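Local coordinates for serine protease inhibitor 2 (Anopheles gambiae, PDB 3PZF), which inhibits the clip-domain serine proteases CLIPB9, CLIPB10 and CLIPB4 and so restrains phenoloxidase activation and melanization in mosquito hemolymph, at residues T110-D116 with M135-Y141; T147-N152 with I166-L172; P202-T206 with A370-F374; P286-F290 with K391-F397. One frame throughout, in Å; residues are numbered along the deposited sequence.

Interaction 1 (T110-D116 with M135-Y141); sequences TNFFVDD and MLEKVSY
Phe-112 and Val-114 each use both their N-H and their C=O to bond to the strand running through Glu-137. Phe-112 N gives to Met-135 O at 2.9 Å, and Phe-112 O accepts from Glu-137 N. Val-114 repeats the pattern with Glu-137 O and Val-139 N. The two strands run parallel. On one face of the pair, Leu-136 CD2 lies beside Phe-112 CB at 3.7 Å, the two side chains pointing the same way. On the other face Val-139 CG1 meets Phe-113 CD1 at 3.9 Å. Tyr-141 OH gives to Phe-113 O at 2.7 Å, from above the carbonyl plane, and also pairs with Thr-178. Tyr-141 N meets Asp-115 OD1 at 3.1 Å. Lys-138 is bent at chi2, chi3 and chi4, which curls NZ back to Asp-116 O at 3.2 Å; Ile-118 O is its stronger partner. Helix 122-132 connects the strands in a beta-alpha-beta unit and covers the face of Phe-112 and Leu-136. Helix 144-158 covers the face of Phe-113 and Val-139. Backbone bonds set the register; the Tyr-141 hydroxyl and the Lys-138 ammonium add ties to main-chain oxygens, and the Asp-115 carboxylate takes a main-chain N-H.

Interaction 2 (T147-N152 with I166-L172); sequences TAATIN and IVTPDSL
Asn-152 turns CG away from its own carbonyl carbon, chi1 -68°, and a chi2 of -28° presents both ends of its amide to the backbone of Ile-166 and Val-167. OD1 accepts two N-H groups. Ile-166 N comes at 2.7 Å from above the carbonyl plane. Val-167 N comes at 3.2 Å in that plane, on a lone pair. ND2 gives to Val-167 O at 3.1 Å, and the bond lies in the amide plane with an angle of 172° at the hydrogen. Three bonds thus fix the rotation of the amide. Beside them, Ile-151 CG2 touches Ile-166 CG2 at 3.7 Å and Val-167 CG2 at 4.1 Å. One turn earlier, Ala-148 CB lies 4.0 Å from Pro-169 CD. Leu-172 CD1 reaches back to Thr-147, 3.8 Å from its CG2. Ile-151 and Ile-166 both pack on Val-180 of strand 177-188, and Ile-166 and Val-167 also touch Phe-334 of strand 332-341. The Asn-152 amide thus holds the loop after helix 144-158 against that helix. The setting is that of the serpin fold, where this helix, helix F, lies over the large central sheet A.

Interaction 3 (P202-T206 with A370-F374); sequences PFYGT and ANRPF
The end of strand 200-203 joins the 370-374 loop by one backbone bond, Tyr-204 N to Asn-371 O, at 2.8 Å with an angle of 173° at the hydrogen. In the serpin fold this loop connects strand 366-369 to strand 374-380, at the end of the molecule far from helix 144-158. Phe-203 packs its ring on the loop backbone. Its CG stands anti to the backbone N, chi1 180°, which lays the ring along the backbone from Asn-371 to Pro-373. Asn-371 O and Arg-372 CA sit over one face of the ring. CZ reaches Arg-372 C at 3.3 Å, while Ala-370 O lies at the ring edge. That oxygen is buried here and has no polar partner in the model. Tyr-215 and Pro-395 also pack on Phe-203. Tyr-204 meets Asn-371 differently: ND2 comes to the edge of the ring, in its plane, 3.6 Å from CE2. The amide and ring planes are 79° apart. Pro-373 packs against the chain leaving Tyr-204, with CD 3.2 Å from Tyr-204 O and CG 3.4 Å from Thr-206 OG1. The Thr-206 hydroxyl has its polar partner in Glu-393, and Arg-372 NE bonds to Pro-251 O. One water spans the strand and the loop: it donates to Pro-202 O at 2.8 Å and accepts from Asn-371 ND2 at 3.0 Å.

Interaction 4 (P286-F290 with K391-F397); sequences PKFKF and KIENPVF
The Phe-288 ring has Ile-392 CD1 over the centre of one face, 3.6 Å from the centroid and 9° off the ring normal. This is a well-centred CH-pi contact. Ile-392 bends at chi2, -56°, and the same methyl also reaches Phe-290 CE2 at 3.5 Å, so it touches both rings. Phe-376 meets Phe-288 as well, the two ring planes about 30° apart. The third ring, Phe-397, belongs to the last residue of the chain. Phe-288 CA and C lie at its edge, with C 3.7 Å from Phe-397 CD1. Lys-287 CB makes an off-centre CH-pi contact, 4.3 Å from the Phe-397 centroid. Lys-287 NZ is far from the ring, at most a weak cation-pi partner, and its salt bridge is with Glu-343.

In the serpin fold, strand 386-392 leads into a C-terminal tail, and this tail returns to lie along residues 286-289. One backbone bond fastens it: Lys-289 N gives to Val-396 O at 2.9 Å. Phe-288 CA also makes a bent CA-H...O contact with this oxygen. A water links the chain end to the strand, donating to Phe-397 O and to Lys-289 O, each at 2.8 Å. Earlier in the tail, Pro-395 packs on Pro-286, with CG 3.6 Å from Pro-286 CB, and on Phe-288 CB. Ala-213 of strand 211-227 touches Pro-395 too.

How the interactions relate
From the N terminus, interaction 1 closes first, around helix 122-132. Interaction 2 follows in series and closes the loop after helix 144-158, the element that comes next after strand 134-139. These two touch: Phe-113 CD2 packs on Ile-151 CG1, and Val-139 meets Thr-147. Interactions 3 and 4 bridge much longer spans, and their segments alternate along the chain, so they cross. They also touch, through Phe-374 with Ile-392, Thr-206 with Glu-393 and Ala-370 with Pro-286. Interactions 1 and 3 lie on opposite sides of the chain's centre, their centres about 42 Å apart. Interaction 1 joins two strands and interaction 2 a helix and loop; interactions 3 and 4 fasten loop 370-374 and the C-terminal tail.

Interaction 1 (T110-D116 with M135-Y141)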
loop_
_atom_site.group_PDB
_atom_site.type_symbol
_atom_site.label_atom_id
_atom_site.label_comp_id
_atom_site.label_asym_id
_atom_site.label_seq_id
_atom_site.Cartn_x
_atom_site.Cartn_y
_atom_site.Cartn_z
ATOM N N THR A 110 9.537 -8.290 2.544
ATOM C CA THR A 110 9.857 -7.620 3.792
ATOM C C THR A 110 11.128 -8.245 4.359
ATOM O O THR A 110 11.251 -9.472 4.408
ATOM C CB THR A 110 8.698 -7.806 4.836
ATOM O OG1 THR A 110 7.463 -7.325 4.308
ATOM C CG2 THR A 110 9.005 -7.075 6.160
ATOM N N ASN A 111 12.068 -7.403 4.783
ATOM C CA ASN A 111 13.354 -7.860 5.313
ATOM C C ASN A 111 13.813 -6.970 6.468
ATOM O O ASN A 111 13.818 -5.747 6.333
ATOM C CB ASN A 111 14.419 -7.797 4.196
ATOM C CG ASN A 111 15.618 -8.709 4.446
ATOM O OD1 ASN A 111 15.996 -8.986 5.588
ATOM N ND2 ASN A 111 16.249 -9.152 3.355
ATOM N N PHE A 112 14.226 -7.575 7.577
ATOM C CA PHE A 112 15.029 -6.864 8.570
ATOM C C PHE A 112 16.501 -7.001 8.168
ATOM O O PHE A 112 16.989 -8.107 8.001
ATOM C CB PHE A 112 14.923 -7.480 9.951
ATOM C CG PHE A 112 13.580 -7.335 10.618
ATOM C CD1 PHE A 112 13.367 -6.345 11.567
ATOM C CD2 PHE A 112 12.570 -8.257 10.374
ATOM C CE1 PHE A 112 12.129 -6.248 12.213
ATOM C CE2 PHE A 112 11.358 -8.176 11.044
ATOM C CZ PHE A 112 11.146 -7.174 11.967
ATOM N N PHE A 113 17.195 -5.883 8.015
ATOM C CA PHE A 113 18.645 -5.890 7.777
ATOM C C PHE A 113 19.333 -5.550 9.102
ATOM O O PHE A 113 19.216 -4.432 9.609
ATOM C CB PHE A 113 18.995 -4.883 6.672
ATOM C CG PHE A 113 18.448 -5.260 5.308
ATOM C CD1 PHE A 113 19.111 -6.193 4.526
ATOM C CD2 PHE A 113 17.251 -4.718 4.827
ATOM C CE1 PHE A 113 18.629 -6.558 3.294
ATOM C CE2 PHE A 113 16.762 -5.082 3.584
ATOM C CZ PHE A 113 17.444 -6.002 2.817
ATOM N N VAL A 114 20.050 -6.524 9.665
ATOM C CA VAL A 114 20.453 -6.477 11.054
ATOM C C VAL A 114 21.959 -6.375 11.086
ATOM O O VAL A 114 22.621 -7.073 10.329
ATOM C CB VAL A 114 19.989 -7.760 11.789
ATOM C CG1 VAL A 114 20.382 -7.722 13.226
ATOM C CG2 VAL A 114 18.440 -7.919 11.669
ATOM N N ASP A 115 22.489 -5.500 11.943
ATOM C CA ASP A 115 23.946 -5.286 12.059
ATOM C C ASP A 115 24.669 -6.566 12.491
ATOM O O ASP A 115 24.067 -7.439 13.125
ATOM C CB ASP A 115 24.249 -4.146 13.051
ATOM C CG ASP A 115 25.608 -3.474 12.796
ATOM O OD1 ASP A 115 26.273 -3.779 11.788
ATOM O OD2 ASP A 115 26.012 -2.617 13.607
ATOM N N ASP A 116 25.968 -6.650 12.159
ATOM C CA ASP A 116 26.785 -7.851 12.347
ATOM C C ASP A 116 26.680 -8.445 13.729
ATOM O O ASP A 116 26.660 -9.656 13.886
ATOM C CB ASP A 116 28.285 -7.525 12.172
ATOM C CG ASP A 116 28.683 -7.279 10.737
ATOM O OD1 ASP A 116 28.138 -7.949 9.832
ATOM O OD2 ASP A 116 29.568 -6.416 10.525
ATOM N N MET A 135 11.842 -11.968 6.000
ATOM C CA MET A 135 13.129 -12.586 6.307
ATOM C C MET A 135 14.030 -11.604 7.052
ATOM O O MET A 135 13.688 -10.426 7.187
ATOM C CB MET A 135 13.803 -13.060 5.022
ATOM C CG MET A 135 13.059 -14.206 4.355
ATOM S SD MET A 135 13.941 -14.959 2.970
ATOM C CE MET A 135 12.944 -14.392 1.583
ATOM N N LEU A 136 15.147 -12.124 7.563
ATOM C CA LEU A 136 16.167 -11.321 8.211
ATOM C C LEU A 136 17.517 -11.675 7.616
ATOM O O LEU A 136 17.840 -12.851 7.429
ATOM C CB LEU A 136 16.186 -11.583 9.722
ATOM C CG LEU A 136 14.827 -11.337 10.393
ATOM C CD1 LEU A 136 14.018 -12.639 10.536
ATOM C CD2 LEU A 136 15.005 -10.685 11.751
ATOM N N GLU A 137 18.310 -10.647 7.372
ATOM C CA GLU A 137 19.642 -10.797 6.781
ATOM C C GLU A 137 20.657 -9.970 7.560
ATOM O O GLU A 137 20.342 -8.878 8.013
ATOM C CB GLU A 137 19.554 -10.289 5.348
ATOM C CG GLU A 137 20.761 -10.528 4.480
ATOM C CD GLU A 137 20.482 -10.117 3.045
ATOM O OE1 GLU A 137 21.399 -9.587 2.393
ATOM O OE2 GLU A 137 19.337 -10.321 2.579
ATOM N N LYS A 138 21.883 -10.471 7.687
ATOM C CA LYS A 138 22.949 -9.760 8.399
ATOM C C LYS A 138 23.709 -8.857 7.434
ATOM O O LYS A 138 24.033 -9.250 6.322
ATOM C CB LYS A 138 23.938 -10.743 9.043
ATOM C CG LYS A 138 23.301 -11.863 9.859
ATOM C CD LYS A 138 22.362 -11.336 10.949
ATOM C CE LYS A 138 23.098 -10.480 11.973
ATOM N NZ LYS A 138 24.202 -11.206 12.647
ATOM N N VAL A 139 23.976 -7.635 7.868
ATOM C CA VAL A 139 24.793 -6.703 7.113
ATOM C C VAL A 139 25.724 -6.016 8.085
ATOM O O VAL A 139 25.608 -6.195 9.293
ATOM C CB VAL A 139 23.934 -5.630 6.433
ATOM C CG1 VAL A 139 22.949 -6.274 5.455
ATOM C CG2 VAL A 139 23.187 -4.811 7.480
ATOM N N SER A 140 26.649 -5.219 7.553
ATOM C CA SER A 140 27.566 -4.469 8.393
ATOM C C SER A 140 27.366 -2.983 8.153
ATOM O O SER A 140 27.787 -2.448 7.122
ATOM C CB SER A 140 29.008 -4.835 8.070
ATOM O OG SER A 140 29.886 -4.067 8.866
ATOM N N TYR A 141 26.740 -2.304 9.109
ATOM C CA TYR A 141 26.448 -0.875 8.932
ATOM C C TYR A 141 27.736 -0.023 9.017
ATOM O O TYR A 141 27.735 1.159 8.651
ATOM C CB TYR A 141 25.397 -0.407 9.941
ATOM C CG TYR A 141 23.998 -0.903 9.599
ATOM C CD1 TYR A 141 23.230 -0.238 8.647
ATOM C CD2 TYR A 141 23.453 -2.037 10.205
ATOM C CE1 TYR A 141 21.957 -0.675 8.318
ATOM C CE2 TYR A 141 22.164 -2.492 9.862
ATOM C CZ TYR A 141 21.429 -1.799 8.909
ATOM O OH TYR A 141 20.140 -2.186 8.533
#

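Interaction 2 (T147-N152 with I166-L172)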
loop_
_atom_site.group_PDB
_atom_site.type_symbol
_atom_site.label_atom_id
_atom_site.label_comp_id
_atom_site.label_asym_id
_atom_site.label_seq_id
_atom_site.Cartn_x
_atom_site.Cartn_y
_atom_site.Cartn_z
ATOM N N THR A 147 26.320 -1.802 2.387
ATOM C CA THR A 147 25.017 -2.158 2.958
ATOM C C THR A 147 23.893 -1.603 2.091
ATOM O O THR A 147 22.940 -2.311 1.795
ATOM C CB THR A 147 24.865 -1.645 4.409
ATOM O OG1 THR A 147 25.922 -2.179 5.223
ATOM C CG2 THR A 147 23.501 -2.086 5.021
ATOM N N ALA A 148 24.018 -0.346 1.668
ATOM C CA ALA A 148 23.030 0.268 0.783
ATOM C C ALA A 148 22.881 -0.547 -0.499
ATOM O O ALA A 148 21.763 -0.781 -0.974
ATOM C CB ALA A 148 23.413 1.705 0.464
ATOM N N ALA A 149 24.011 -0.979 -1.048
ATOM C CA ALA A 149 24.027 -1.819 -2.242
ATOM C C ALA A 149 23.279 -3.126 -1.994
ATOM O O ALA A 149 22.513 -3.592 -2.839
ATOM C CB ALA A 149 25.470 -2.106 -2.662
ATOM N N THR A 150 23.496 -3.718 -0.830
ATOM C CA THR A 150 22.851 -4.974 -0.518
ATOM C C THR A 150 21.336 -4.777 -0.455
ATOM O O THR A 150 20.579 -5.534 -1.058
ATOM C CB THR A 150 23.375 -5.545 0.793
ATOM O OG1 THR A 150 24.774 -5.858 0.646
ATOM C CG2 THR A 150 22.614 -6.801 1.151
ATOM N N ILE A 151 20.901 -3.756 0.275
ATOM C CA ILE A 151 19.477 -3.485 0.425
ATOM C C ILE A 151 18.840 -3.142 -0.927
ATOM O O ILE A 151 17.763 -3.627 -1.249
ATOM C CB ILE A 151 19.233 -2.356 1.445
ATOM C CG1 ILE A 151 19.648 -2.844 2.845
ATOM C CG2 ILE A 151 17.737 -1.921 1.419
ATOM C CD1 ILE A 151 19.699 -1.767 3.894
ATOM N N ASN A 152 19.518 -2.328 -1.730
ATOM C CA ASN A 152 18.957 -1.915 -3.007
ATOM C C ASN A 152 18.868 -3.067 -4.002
ATOM O O ASN A 152 17.878 -3.184 -4.725
ATOM C CB ASN A 152 19.719 -0.713 -3.567
ATOM C CG ASN A 152 19.503 0.530 -2.727
ATOM O OD1 ASN A 152 18.464 0.669 -2.078
ATOM N ND2 ASN A 152 20.465 1.425 -2.725
ATOM N N ILE A 166 16.135 2.059 -2.494
ATOM C CA ILE A 166 15.284 2.603 -1.466
ATOM C C ILE A 166 16.078 3.367 -0.411
ATOM O O ILE A 166 15.519 4.192 0.296
ATOM C CB ILE A 166 14.446 1.489 -0.832
ATOM C CG1 ILE A 166 13.354 2.070 0.061
ATOM C CG2 ILE A 166 15.330 0.531 -0.026
ATOM C CD1 ILE A 166 12.291 1.020 0.442
ATOM N N VAL A 167 17.383 3.128 -0.314
ATOM C CA VAL A 167 18.172 3.844 0.682
ATOM C C VAL A 167 19.482 4.360 0.083
ATOM O O VAL A 167 19.947 3.873 -0.937
ATOM C CB VAL A 167 18.524 2.961 1.914
ATOM C CG1 VAL A 167 17.265 2.492 2.653
ATOM C CG2 VAL A 167 19.401 1.773 1.497
ATOM N N THR A 168 20.051 5.373 0.715
ATOM C CA THR A 168 21.409 5.815 0.397
ATOM C C THR A 168 22.266 5.565 1.628
ATOM O O THR A 168 21.726 5.368 2.710
ATOM C CB THR A 168 21.443 7.316 0.064
ATOM O OG1 THR A 168 21.047 8.064 1.221
ATOM C CG2 THR A 168 20.516 7.637 -1.109
ATOM N N PRO A 169 23.599 5.569 1.485
ATOM C CA PRO A 169 24.414 5.432 2.696
ATOM C C PRO A 169 23.982 6.398 3.813
ATOM O O PRO A 169 23.994 6.029 4.993
ATOM C CB PRO A 169 25.827 5.750 2.197
ATOM C CG PRO A 169 25.810 5.285 0.762
ATOM C CD PRO A 169 24.420 5.607 0.259
ATOM N N ASP A 170 23.578 7.610 3.441
ATOM C CA ASP A 170 23.220 8.633 4.424
ATOM C C ASP A 170 21.980 8.259 5.243
ATOM O O ASP A 170 21.875 8.626 6.415
ATOM C CB ASP A 170 23.010 9.992 3.732
ATOM C CG ASP A 170 24.318 10.720 3.463
ATOM O OD1 ASP A 170 25.232 10.635 4.308
ATOM O OD2 ASP A 170 24.433 11.379 2.407
ATOM N N SER A 171 21.043 7.538 4.631
ATOM C CA SER A 171 19.821 7.132 5.324
ATOM C C SER A 171 20.035 5.920 6.244
ATOM O O SER A 171 19.111 5.500 6.940
ATOM C CB SER A 171 18.697 6.854 4.322
ATOM O OG SER A 171 19.121 5.987 3.289
ATOM N N LEU A 172 21.252 5.378 6.250
ATOM C CA LEU A 172 21.622 4.257 7.121
ATOM C C LEU A 172 22.493 4.737 8.278
ATOM O O LEU A 172 22.891 3.944 9.135
ATOM C CB LEU A 172 22.376 3.176 6.328
ATOM C CG LEU A 172 21.581 2.561 5.161
ATOM C CD1 LEU A 172 22.383 1.475 4.447
ATOM C CD2 LEU A 172 20.260 2.017 5.645
#

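Interaction 3 (P202-T206 with A370-F374)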
loop_
_atom_site.group_PDB
_atom_site.type_symbol
_atom_site.label_atom_id
_atom_site.label_comp_id
_atom_site.label_asym_id
_atom_site.label_seq_id
_atom_site.Cartn_x
_atom_site.Cartn_y
_atom_site.Cartn_z
ATOM N N PRO A 202 -5.790 18.696 -20.870
ATOM C CA PRO A 202 -5.430 19.343 -19.596
ATOM C C PRO A 202 -5.789 18.498 -18.370
ATOM O O PRO A 202 -6.700 17.627 -18.417
ATOM C CB PRO A 202 -6.282 20.609 -19.597
ATOM C CG PRO A 202 -6.513 20.892 -21.067
ATOM C CD PRO A 202 -6.699 19.534 -21.667
ATOM N N PHE A 203 -5.073 18.760 -17.274
ATOM C CA PHE A 203 -5.356 18.141 -15.966
ATOM C C PHE A 203 -5.373 19.290 -14.969
ATOM O O PHE A 203 -4.479 20.136 -14.991
ATOM C CB PHE A 203 -4.274 17.134 -15.564
ATOM C CG PHE A 203 -4.524 16.480 -14.229
ATOM C CD1 PHE A 203 -5.305 15.331 -14.147
ATOM C CD2 PHE A 203 -4.012 17.033 -13.054
ATOM C CE1 PHE A 203 -5.568 14.719 -12.918
ATOM C CE2 PHE A 203 -4.263 16.429 -11.822
ATOM C CZ PHE A 203 -5.053 15.265 -11.759
ATOM N N TYR A 204 -6.411 19.371 -14.147
ATOM C CA TYR A 204 -6.589 20.543 -13.295
ATOM C C TYR A 204 -6.146 20.253 -11.888
ATOM O O TYR A 204 -6.933 19.807 -11.060
ATOM C CB TYR A 204 -8.036 21.001 -13.329
ATOM C CG TYR A 204 -8.423 21.373 -14.730
ATOM C CD1 TYR A 204 -8.111 22.640 -15.230
ATOM C CD2 TYR A 204 -9.013 20.454 -15.584
ATOM C CE1 TYR A 204 -8.413 22.997 -16.521
ATOM C CE2 TYR A 204 -9.335 20.815 -16.914
ATOM C CZ TYR A 204 -9.014 22.095 -17.367
ATOM O OH TYR A 204 -9.302 22.510 -18.665
ATOM N N GLY A 205 -4.879 20.517 -11.617
ATOM C CA GLY A 205 -4.303 20.196 -10.324
ATOM C C GLY A 205 -4.838 21.079 -9.208
ATOM O O GLY A 205 -5.438 22.137 -9.465
ATOM N N THR A 206 -4.609 20.630 -7.974
ATOM C CA THR A 206 -5.153 21.257 -6.767
ATOM C C THR A 206 -4.685 22.689 -6.596
ATOM O O THR A 206 -5.464 23.564 -6.233
ATOM C CB THR A 206 -4.731 20.492 -5.493
ATOM O OG1 THR A 206 -5.352 19.196 -5.469
ATOM C CG2 THR A 206 -5.128 21.279 -4.251
ATOM N N ALA A 370 -11.843 11.804 -14.839
ATOM C CA ALA A 370 -10.854 12.119 -13.814
ATOM C C ALA A 370 -9.769 13.061 -14.360
ATOM O O ALA A 370 -8.637 12.644 -14.554
ATOM C CB ALA A 370 -10.194 10.813 -13.289
ATOM N N ASN A 371 -10.129 14.311 -14.622
ATOM C CA ASN A 371 -9.136 15.301 -15.062
ATOM C C ASN A 371 -8.786 16.280 -13.930
ATOM O O ASN A 371 -8.401 17.420 -14.174
ATOM C CB ASN A 371 -9.645 16.033 -16.301
ATOM C CG ASN A 371 -10.849 16.911 -16.007
ATOM O OD1 ASN A 371 -11.456 16.826 -14.935
ATOM N ND2 ASN A 371 -11.219 17.747 -16.982
ATOM N N ARG A 372 -8.939 15.817 -12.696
ATOM C CA ARG A 372 -8.481 16.549 -11.521
ATOM C C ARG A 372 -8.042 15.512 -10.473
ATOM O O ARG A 372 -8.203 14.336 -10.702
ATOM C CB ARG A 372 -9.568 17.458 -10.971
ATOM C CG ARG A 372 -10.815 16.752 -10.619
ATOM C CD ARG A 372 -11.949 17.735 -10.317
ATOM N NE ARG A 372 -13.127 16.921 -10.080
ATOM C CZ ARG A 372 -14.003 16.599 -11.021
ATOM N NH1 ARG A 372 -13.883 17.107 -12.249
ATOM N NH2 ARG A 372 -15.010 15.798 -10.728
ATOM N N PRO A 373 -7.451 15.954 -9.358
ATOM C CA PRO A 373 -6.829 14.962 -8.456
ATOM C C PRO A 373 -7.836 13.958 -7.873
ATOM O O PRO A 373 -9.019 14.264 -7.699
ATOM C CB PRO A 373 -6.235 15.829 -7.334
ATOM C CG PRO A 373 -5.820 17.101 -8.054
ATOM C CD PRO A 373 -7.031 17.327 -9.031
ATOM N N PHE A 374 -7.360 12.749 -7.617
ATOM C CA PHE A 374 -8.247 11.700 -7.110
ATOM C C PHE A 374 -7.471 10.721 -6.280
ATOM O O PHE A 374 -6.238 10.733 -6.288
ATOM C CB PHE A 374 -8.930 10.982 -8.288
ATOM C CG PHE A 374 -7.973 10.375 -9.297
ATOM C CD1 PHE A 374 -7.583 11.099 -10.436
ATOM C CD2 PHE A 374 -7.504 9.078 -9.141
ATOM C CE1 PHE A 374 -6.755 10.544 -11.374
ATOM C CE2 PHE A 374 -6.659 8.503 -10.083
ATOM C CZ PHE A 374 -6.265 9.261 -11.211
HETATM O O HOH W 1 -9.350 17.511 -19.356
#

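Interaction 4 (P286-F290 with K391-F397)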
loop_
_atom_site.group_PDB
_atom_site.type_symbol
_atom_site.label_atom_id
_atom_site.label_comp_id
_atom_site.label_asym_id
_atom_site.label_seq_id
_atom_site.Cartn_x
_atom_site.Cartn_y
_atom_site.Cartn_z
ATOM N N PRO A 286 -6.430 9.489 -16.446
ATOM C CA PRO A 286 -5.087 9.814 -16.929
ATOM C C PRO A 286 -4.175 8.633 -16.668
ATOM O O PRO A 286 -4.302 7.992 -15.617
ATOM C CB PRO A 286 -4.676 11.006 -16.058
ATOM C CG PRO A 286 -5.430 10.801 -14.759
ATOM C CD PRO A 286 -6.745 10.143 -15.160
ATOM N N LYS A 287 -3.288 8.328 -17.595
ATOM C CA LYS A 287 -2.311 7.278 -17.368
ATOM C C LYS A 287 -1.239 7.813 -16.414
ATOM O O LYS A 287 -0.952 9.017 -16.395
ATOM C CB LYS A 287 -1.713 6.822 -18.703
ATOM C CG LYS A 287 -2.759 6.108 -19.584
ATOM C CD LYS A 287 -2.182 5.531 -20.859
ATOM C CE LYS A 287 -2.053 6.604 -21.945
ATOM N NZ LYS A 287 -1.515 6.062 -23.238
ATOM N N PHE A 288 -0.667 6.923 -15.603
ATOM C CA PHE A 288 0.423 7.339 -14.723
ATOM C C PHE A 288 1.348 6.195 -14.406
ATOM O O PHE A 288 0.952 5.019 -14.408
ATOM C CB PHE A 288 -0.094 8.006 -13.435
ATOM C CG PHE A 288 -1.098 7.169 -12.643
ATOM C CD1 PHE A 288 -2.479 7.423 -12.723
ATOM C CD2 PHE A 288 -0.657 6.150 -11.804
ATOM C CE1 PHE A 288 -3.410 6.668 -11.958
ATOM C CE2 PHE A 288 -1.575 5.381 -11.058
ATOM C CZ PHE A 288 -2.959 5.639 -11.142
ATOM N N LYS A 289 2.604 6.558 -14.165
ATOM C CA LYS A 289 3.619 5.627 -13.725
ATOM C C LYS A 289 4.545 6.357 -12.761
ATOM O O LYS A 289 5.206 7.329 -13.136
ATOM C CB LYS A 289 4.418 5.135 -14.933
ATOM C CG LYS A 289 5.603 4.235 -14.570
ATOM C CD LYS A 289 6.304 3.730 -15.801
ATOM C CE LYS A 289 7.335 2.657 -15.440
ATOM N NZ LYS A 289 8.010 2.094 -16.651
ATOM N N PHE A 290 4.616 5.894 -11.512
ATOM C CA PHE A 290 5.477 6.562 -10.541
ATOM C C PHE A 290 5.768 5.637 -9.368
ATOM O O PHE A 290 5.197 4.553 -9.238
ATOM C CB PHE A 290 4.832 7.870 -10.021
ATOM C CG PHE A 290 3.623 7.663 -9.093
ATOM C CD1 PHE A 290 3.746 7.700 -7.700
ATOM C CD2 PHE A 290 2.347 7.485 -9.629
ATOM C CE1 PHE A 290 2.629 7.530 -6.865
ATOM C CE2 PHE A 290 1.235 7.293 -8.815
ATOM C CZ PHE A 290 1.362 7.330 -7.428
ATOM N N LYS A 391 -2.767 8.615 -4.202
ATOM C CA LYS A 391 -3.519 9.688 -4.818
ATOM C C LYS A 391 -2.716 10.241 -5.963
ATOM O O LYS A 391 -1.499 10.102 -6.018
ATOM C CB LYS A 391 -3.829 10.783 -3.803
ATOM C CG LYS A 391 -2.586 11.391 -3.192
ATOM C CD LYS A 391 -2.910 12.664 -2.449
ATOM C CE LYS A 391 -1.610 13.300 -1.933
ATOM N NZ LYS A 391 -1.814 14.647 -1.367
ATOM N N ILE A 392 -3.432 10.830 -6.906
ATOM C CA ILE A 392 -2.809 11.457 -8.062
ATOM C C ILE A 392 -3.008 12.949 -7.918
ATOM O O ILE A 392 -4.130 13.417 -7.867
ATOM C CB ILE A 392 -3.489 10.961 -9.343
ATOM C CG1 ILE A 392 -3.212 9.466 -9.532
ATOM C CG2 ILE A 392 -3.024 11.747 -10.582
ATOM C CD1 ILE A 392 -1.698 9.111 -9.560
ATOM N N GLU A 393 -1.913 13.698 -7.819
ATOM C CA GLU A 393 -1.965 15.161 -7.852
ATOM C C GLU A 393 -1.496 15.717 -9.210
ATOM O O GLU A 393 -1.868 16.830 -9.609
ATOM C CB GLU A 393 -1.042 15.708 -6.756
ATOM C CG GLU A 393 -1.476 15.409 -5.337
ATOM C CD GLU A 393 -2.581 16.320 -4.841
ATOM O OE1 GLU A 393 -3.154 17.108 -5.650
ATOM O OE2 GLU A 393 -2.884 16.236 -3.633
ATOM N N ASN A 394 -0.699 14.932 -9.932
ATOM C CA ASN A 394 -0.103 15.377 -11.209
ATOM C C ASN A 394 0.350 14.142 -11.973
ATOM O O ASN A 394 1.489 13.668 -11.785
ATOM C CB ASN A 394 1.109 16.271 -10.930
ATOM C CG ASN A 394 1.823 16.755 -12.220
ATOM O OD1 ASN A 394 1.384 16.491 -13.336
ATOM N ND2 ASN A 394 2.936 17.452 -12.044
ATOM N N PRO A 395 -0.553 13.564 -12.778
ATOM C CA PRO A 395 -0.229 12.266 -13.367
ATOM C C PRO A 395 0.804 12.379 -14.457
ATOM O O PRO A 395 0.612 13.105 -15.428
ATOM C CB PRO A 395 -1.558 11.779 -13.931
ATOM C CG PRO A 395 -2.333 13.069 -14.249
ATOM C CD PRO A 395 -1.901 14.035 -13.141
ATOM N N VAL A 396 1.901 11.653 -14.283
ATOM C CA VAL A 396 2.953 11.640 -15.278
ATOM C C VAL A 396 3.102 10.204 -15.726
ATOM O O VAL A 396 3.127 9.283 -14.903
ATOM C CB VAL A 396 4.306 12.157 -14.734
ATOM C CG1 VAL A 396 5.400 11.908 -15.763
ATOM C CG2 VAL A 396 4.223 13.645 -14.383
ATOM N N PHE A 397 3.149 10.007 -17.032
ATOM C CA PHE A 397 3.370 8.692 -17.603
ATOM C C PHE A 397 4.631 8.768 -18.469
ATOM O O PHE A 397 5.703 8.407 -18.000
ATOM C CB PHE A 397 2.154 8.227 -18.409
ATOM C CG PHE A 397 2.241 6.795 -18.874
ATOM C CD1 PHE A 397 1.910 5.753 -18.014
ATOM C CD2 PHE A 397 2.600 6.493 -20.183
ATOM C CE1 PHE A 397 1.979 4.436 -18.435
ATOM C CE2 PHE A 397 2.670 5.181 -20.614
ATOM C CZ PHE A 397 2.364 4.142 -19.735
ATOM O OXT PHE A 397 4.649 9.203 -19.622
HETATM O O HOH W 2 6.639 8.136 -15.359
#